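Alpha-fucosidase (Bifidobacterium bifidum, PDB 2EAB) probably hydrolyses alpha-L-fucosides as a 1,2-alpha-L-fucosidase of glycoside hydrolase family 95, this chain being the catalytic region of a longer, probably membrane-anchored protein. Local coordinates at residues 518-523 and 818-823; 839-844 and 884-889. One frame throughout, in Å; residues are numbered along the deposited sequence.

Interaction 1 (518-523 and 818-823). With EDO (1,2-ethanediol), chain I; EDO (1,2-ethanediol), chain G.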
loop_
_atom_site.group_PDB
_atom_site.type_symbol
_atom_site.label_atom_id
_atom_site.label_comp_id
_atom_site.label_asym_id
_atom_site.label_seq_id
_atom_site.Cartn_x
_atom_site.Cartn_y
_atom_site.Cartn_z
ATOM N N ALA A 518 -12.016 -3.853 3.733
ATOM C CA ALA A 518 -12.802 -2.632 3.879
ATOM C C ALA A 518 -14.148 -2.927 4.527
ATOM O O ALA A 518 -14.646 -2.120 5.319
ATOM C CB ALA A 518 -12.984 -1.944 2.542
ATOM N N TYR A 519 -14.733 -4.077 4.190
ATOM C CA TYR A 519 -15.944 -4.531 4.860
ATOM C C TYR A 519 -15.672 -5.096 6.258
ATOM O O TYR A 519 -16.384 -4.763 7.212
ATOM C CB TYR A 519 -16.730 -5.544 4.018
ATOM C CG TYR A 519 -17.972 -5.996 4.741
ATOM C CD1 TYR A 519 -19.001 -5.089 4.988
ATOM C CD2 TYR A 519 -18.107 -7.295 5.228
ATOM C CE1 TYR A 519 -20.143 -5.457 5.673
ATOM C CE2 TYR A 519 -19.271 -7.678 5.929
ATOM C CZ TYR A 519 -20.271 -6.741 6.133
ATOM O OH TYR A 519 -21.421 -7.079 6.808
ATOM N N GLU A 520 -14.652 -5.944 6.394
ATOM C CA GLU A 520 -14.336 -6.540 7.701
ATOM C C GLU A 520 -14.241 -5.492 8.793
ATOM O O GLU A 520 -14.758 -5.678 9.894
ATOM C CB GLU A 520 -12.979 -7.216 7.684
ATOM C CG GLU A 520 -12.886 -8.533 7.010
ATOM C CD GLU A 520 -11.482 -9.098 7.134
ATOM O OE1 GLU A 520 -10.526 -8.292 7.209
ATOM O OE2 GLU A 520 -11.320 -10.332 7.153
ATOM N N TYR A 521 -13.530 -4.407 8.503
ATOM C CA TYR A 521 -13.239 -3.398 9.506
ATOM C C TYR A 521 -14.351 -2.352 9.682
ATOM O O TYR A 521 -14.318 -1.581 10.646
ATOM C CB TYR A 521 -11.926 -2.697 9.174
ATOM C CG TYR A 521 -10.651 -3.440 9.513
ATOM C CD1 TYR A 521 -10.021 -3.247 10.740
ATOM C CD2 TYR A 521 -10.041 -4.286 8.586
ATOM C CE1 TYR A 521 -8.827 -3.883 11.046
ATOM C CE2 TYR A 521 -8.837 -4.924 8.885
ATOM C CZ TYR A 521 -8.240 -4.712 10.117
ATOM O OH TYR A 521 -7.052 -5.326 10.429
ATOM N N SER A 522 -15.326 -2.318 8.771
ATOM C CA SER A 522 -16.385 -1.303 8.832
ATOM C C SER A 522 -17.782 -1.837 9.129
ATOM O O SER A 522 -18.567 -1.172 9.817
ATOM C CB SER A 522 -16.446 -0.518 7.522
ATOM O OG SER A 522 -16.929 -1.343 6.473
ATOM N N GLY A 523 -18.109 -3.004 8.580
ATOM C CA GLY A 523 -19.487 -3.498 8.607
ATOM C C GLY A 523 -20.446 -2.661 7.770
ATOM O O GLY A 523 -21.666 -2.690 7.978
ATOM N N VAL A 818 -7.933 0.104 14.970
ATOM C CA VAL A 818 -9.226 -0.475 14.640
ATOM C C VAL A 818 -9.084 -1.981 14.492
ATOM O O VAL A 818 -8.130 -2.473 13.863
ATOM C CB VAL A 818 -9.844 0.156 13.362
ATOM C CG1 VAL A 818 -11.274 -0.326 13.164
ATOM C CG2 VAL A 818 -9.828 1.671 13.447
ATOM N N ALA A 819 -10.032 -2.695 15.099
ATOM C CA ALA A 819 -10.145 -4.141 14.988
ATOM C C ALA A 819 -11.305 -4.522 14.084
ATOM O O ALA A 819 -12.303 -3.799 13.977
ATOM C CB ALA A 819 -10.337 -4.757 16.364
ATOM N N ARG A 820 -11.161 -5.670 13.439
ATOM C CA ARG A 820 -12.231 -6.236 12.634
ATOM C C ARG A 820 -13.521 -6.352 13.454
ATOM O O ARG A 820 -13.492 -6.593 14.667
ATOM C CB ARG A 820 -11.796 -7.576 12.050
ATOM C CG ARG A 820 -10.728 -7.400 10.977
ATOM C CD ARG A 820 -10.220 -8.732 10.470
ATOM N NE ARG A 820 -9.068 -8.617 9.574
ATOM C CZ ARG A 820 -7.809 -8.516 9.992
ATOM N NH1 ARG A 820 -7.539 -8.487 11.294
ATOM N NH2 ARG A 820 -6.821 -8.444 9.108
ATOM N N GLY A 821 -14.653 -6.141 12.789
ATOM C CA GLY A 821 -15.939 -5.990 13.475
ATOM C C GLY A 821 -16.259 -4.538 13.780
ATOM O O GLY A 821 -17.371 -4.213 14.219
ATOM N N ASN A 822 -15.282 -3.666 13.528
ATOM C CA ASN A 822 -15.387 -2.221 13.722
ATOM C C ASN A 822 -15.426 -1.835 15.196
ATOM O O ASN A 822 -16.440 -1.335 15.716
ATOM C CB ASN A 822 -16.549 -1.602 12.933
ATOM C CG ASN A 822 -16.344 -0.125 12.676
ATOM O OD1 ASN A 822 -15.453 0.500 13.256
ATOM N ND2 ASN A 822 -17.158 0.441 11.801
ATOM N N PHE A 823 -14.298 -2.091 15.851
ATOM C CA PHE A 823 -14.061 -1.643 17.213
ATOM C C PHE A 823 -12.832 -0.752 17.206
ATOM O O PHE A 823 -11.812 -1.106 16.604
ATOM C CB PHE A 823 -13.771 -2.821 18.146
ATOM C CG PHE A 823 -14.881 -3.824 18.243
ATOM C CD1 PHE A 823 -15.822 -3.740 19.263
ATOM C CD2 PHE A 823 -14.966 -4.875 17.339
ATOM C CE1 PHE A 823 -16.851 -4.677 19.366
ATOM C CE2 PHE A 823 -15.989 -5.818 17.430
ATOM C CZ PHE A 823 -16.932 -5.719 18.452
HETATM C C1 EDO I . -18.092 -8.051 9.630
HETATM O O1 EDO I . -16.837 -8.463 9.002
HETATM C C2 EDO I . -18.074 -6.566 9.136
HETATM O O2 EDO I . -17.709 -5.792 10.604
HETATM C C1 EDO G . -3.367 -7.811 8.232
HETATM O O1 EDO G . -3.884 -8.089 9.627
HETATM C C2 EDO G . -3.691 -6.293 7.944
HETATM O O2 EDO G . -5.125 -6.128 8.079
#

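Interaction 2 (839-844 and 884-889)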
loop_
_atom_site.group_PDB
_atom_site.type_symbol
_atom_site.label_atom_id
_atom_site.label_comp_id
_atom_site.label_asym_id
_atom_site.label_seq_id
_atom_site.Cartn_x
_atom_site.Cartn_y
_atom_site.Cartn_z
ATOM N N LEU A 839 -12.314 -0.235 24.548
ATOM C CA LEU A 839 -12.887 -0.845 23.361
ATOM C C LEU A 839 -14.156 -0.099 22.985
ATOM O O LEU A 839 -15.172 -0.203 23.682
ATOM C CB LEU A 839 -13.187 -2.326 23.624
ATOM C CG LEU A 839 -13.655 -3.146 22.422
ATOM C CD1 LEU A 839 -12.468 -3.546 21.549
ATOM C CD2 LEU A 839 -14.429 -4.377 22.881
ATOM N N THR A 840 -14.094 0.671 21.904
ATOM C CA THR A 840 -15.264 1.389 21.431
ATOM C C THR A 840 -15.945 0.547 20.366
ATOM O O THR A 840 -15.364 0.276 19.309
ATOM C CB THR A 840 -14.891 2.755 20.834
ATOM O OG1 THR A 840 -14.118 3.500 21.783
ATOM C CG2 THR A 840 -16.147 3.536 20.467
ATOM N N SER A 841 -17.170 0.113 20.640
ATOM C CA SER A 841 -17.917 -0.649 19.655
ATOM C C SER A 841 -18.601 0.312 18.697
ATOM O O SER A 841 -19.486 1.066 19.095
ATOM C CB SER A 841 -18.964 -1.522 20.328
ATOM O OG SER A 841 -19.658 -2.269 19.349
ATOM N N ASN A 842 -18.183 0.300 17.435
ATOM C CA ASN A 842 -18.746 1.228 16.454
ATOM C C ASN A 842 -19.985 0.688 15.742
ATOM O O ASN A 842 -20.772 1.461 15.175
ATOM C CB ASN A 842 -17.682 1.665 15.445
ATOM C CG ASN A 842 -16.469 2.282 16.114
ATOM O OD1 ASN A 842 -15.324 1.914 15.829
ATOM N ND2 ASN A 842 -16.713 3.213 17.021
ATOM N N LYS A 843 -20.171 -0.631 15.789
ATOM C CA LYS A 843 -21.287 -1.272 15.096
ATOM C C LYS A 843 -22.156 -2.168 15.981
ATOM O O LYS A 843 -23.124 -2.745 15.497
ATOM C CB LYS A 843 -20.790 -2.051 13.870
ATOM C CG LYS A 843 -20.199 -1.181 12.756
ATOM C CD LYS A 843 -21.234 -0.299 12.059
ATOM C CE LYS A 843 -21.994 -1.072 10.997
ATOM N NZ LYS A 843 -22.765 -0.163 10.104
ATOM N N GLY A 844 -21.813 -2.295 17.262
ATOM C CA GLY A 844 -22.603 -3.104 18.196
ATOM C C GLY A 844 -22.436 -4.608 18.058
ATOM O O GLY A 844 -23.287 -5.377 18.515
ATOM N N PHE A 884 -18.715 -10.444 25.517
ATOM C CA PHE A 884 -19.805 -9.596 25.988
ATOM C C PHE A 884 -20.537 -8.907 24.856
ATOM O O PHE A 884 -19.969 -8.666 23.787
ATOM C CB PHE A 884 -19.326 -8.586 27.049
ATOM C CG PHE A 884 -18.146 -7.735 26.629
ATOM C CD1 PHE A 884 -18.338 -6.422 26.200
ATOM C CD2 PHE A 884 -16.844 -8.226 26.706
ATOM C CE1 PHE A 884 -17.249 -5.621 25.839
ATOM C CE2 PHE A 884 -15.755 -7.436 26.338
ATOM C CZ PHE A 884 -15.957 -6.133 25.910
ATOM N N ASP A 885 -21.812 -8.617 25.089
ATOM C CA ASP A 885 -22.602 -7.814 24.169
ATOM C C ASP A 885 -22.093 -6.390 24.160
ATOM O O ASP A 885 -21.595 -5.893 25.164
ATOM C CB ASP A 885 -24.071 -7.792 24.595
ATOM C CG ASP A 885 -24.744 -9.146 24.480
ATOM O OD1 ASP A 885 -24.253 -10.023 23.738
ATOM O OD2 ASP A 885 -25.784 -9.329 25.144
ATOM N N THR A 886 -22.231 -5.730 23.015
ATOM C CA THR A 886 -21.949 -4.306 22.943
ATOM C C THR A 886 -23.071 -3.564 22.234
ATOM O O THR A 886 -23.929 -4.165 21.579
ATOM C CB THR A 886 -20.623 -3.984 22.206
ATOM O OG1 THR A 886 -20.790 -4.188 20.800
ATOM C CG2 THR A 886 -19.457 -4.809 22.732
ATOM N N THR A 887 -23.040 -2.246 22.380
ATOM C CA THR A 887 -23.952 -1.358 21.683
ATOM C C THR A 887 -23.133 -0.311 20.951
ATOM O O THR A 887 -22.192 0.255 21.515
ATOM C CB THR A 887 -24.908 -0.665 22.657
ATOM O OG1 THR A 887 -24.160 0.087 23.617
ATOM C CG2 THR A 887 -25.737 -1.694 23.373
ATOM N N ALA A 888 -23.492 -0.067 19.694
ATOM C CA ALA A 888 -22.796 0.913 18.864
ATOM C C ALA A 888 -22.751 2.271 19.554
ATOM O O ALA A 888 -23.784 2.770 20.026
ATOM C CB ALA A 888 -23.473 1.028 17.508
ATOM N N GLY A 889 -21.555 2.853 19.624
ATOM C CA GLY A 889 -21.348 4.158 20.248
ATOM C C GLY A 889 -20.787 4.096 21.656
ATOM O O GLY A 889 -20.362 5.116 22.202
#

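Interaction 1 (518-523 and 818-823)
Arg820 lies over one face of the Tyr521 ring, its CG 3.8 Å from the ring centroid and 12° off the normal, a CH-pi contact. The guanidinium plane is turned 43° from the ring, with Tyr521 OH under its face. At the ring's edge Val818 O lies 3.2 Å from Tyr521 CE1. Glu520 runs beside Arg820, pointing the same way, its carboxylate perpendicular to the guanidinium; Arg820 NE donates to Glu520 OE1 at 2.8 Å, a salt bridge that meets the oxygen from above the carboxylate plane. Arg820 NH2 forms a second salt bridge, to Glu517, and with Tyr521 OH donates to one ethanediol. Gly821 N donates to Glu520 O (2.9 Å, 170°), which also accepts from a second ethanediol. Asn822, in the G1 beta bulge opposite Ala819, sends ND2 to Ser522 O (2.9 Å). An alanine in place of Arg820 would probably leave Glu517 and Glu520 as close like charges without this cation and open a gap over the Tyr521 face. Glu520 binds calcium in another crystal structure; here its OE2 is hydrogen-bonded to Tris, probably from the crystallisation liquor. Paired with both acids, Arg820 probably offsets some negative charge where catalytic and C-terminal domains meet.

Interaction 2 (839-844 and 884-889)
Ser841 OG and Thr886 OG1 lie 2.7 Å apart, a hydroxyl-to-hydroxyl hydrogen bond. Ser841 points at the 884-889 loop, and its OG, anti to the backbone N (chi1 -179°), lies beside the carbonyl carbon, while Thr886 OG1 sits between its backbone N and carbonyl carbon (chi1 74°). The carbons behind the hydroxyls pack as well, Ser841 CB lying 3.5 Å from Thr886 CB. Thr886 OG1 also comes within 3.2 Å of Gly844 C and is hydrogen-bonded to Lys845 O, the next carbonyl along, so this one hydroxyl bridges both sides of the 842-844 turn. The backbone of Ser841 makes the second tie: Gly889 N donates to Ser841 O at 2.8 Å, almost in line with the carbonyl (C=O...N angle 172°), and Ala888 CA adds a CA-H...O contact to the same oxygen. Ala888, the third main contributor, lays its CB against Asn842 O at 3.6 Å. Gly844, with positive phi, passes close to the Ala888 backbone, where a side chain on the glycine would be tight against Ala888 N. At the other end Leu839 CD2 touches Phe884 CZ (3.8 Å), and both side chains pack on Ala847 of strand 847-851. Because Thr886 OG1 is shared by Ser841 OG and Lys845 O, the buried hydroxyls find partners at the turn itself, which likely fixes the loop just before it enters strand 890-896.

From the N terminus, the chain completes its family 65-like N-terminal region before helix 507-520 brings in 518-523. Interaction 1 then closes a loop of 294 intervening residues, about a third of them helical, by setting the C-terminal end of that helix against the turn between strands 812-819 and 823-830. Interaction 2 follows in series, neither nested nor crossed, and closes a much shorter loop of 39 residues with strands but no helix. The two touch side by side: Asn822 O probably accepts a hydrogen bond from Asn842 N at 2.9 Å, and Lys843 packs on Ser522 and Gly523. Together they tie the catalytic domain to the ends of the central strands of the C-terminal antiparallel sheet.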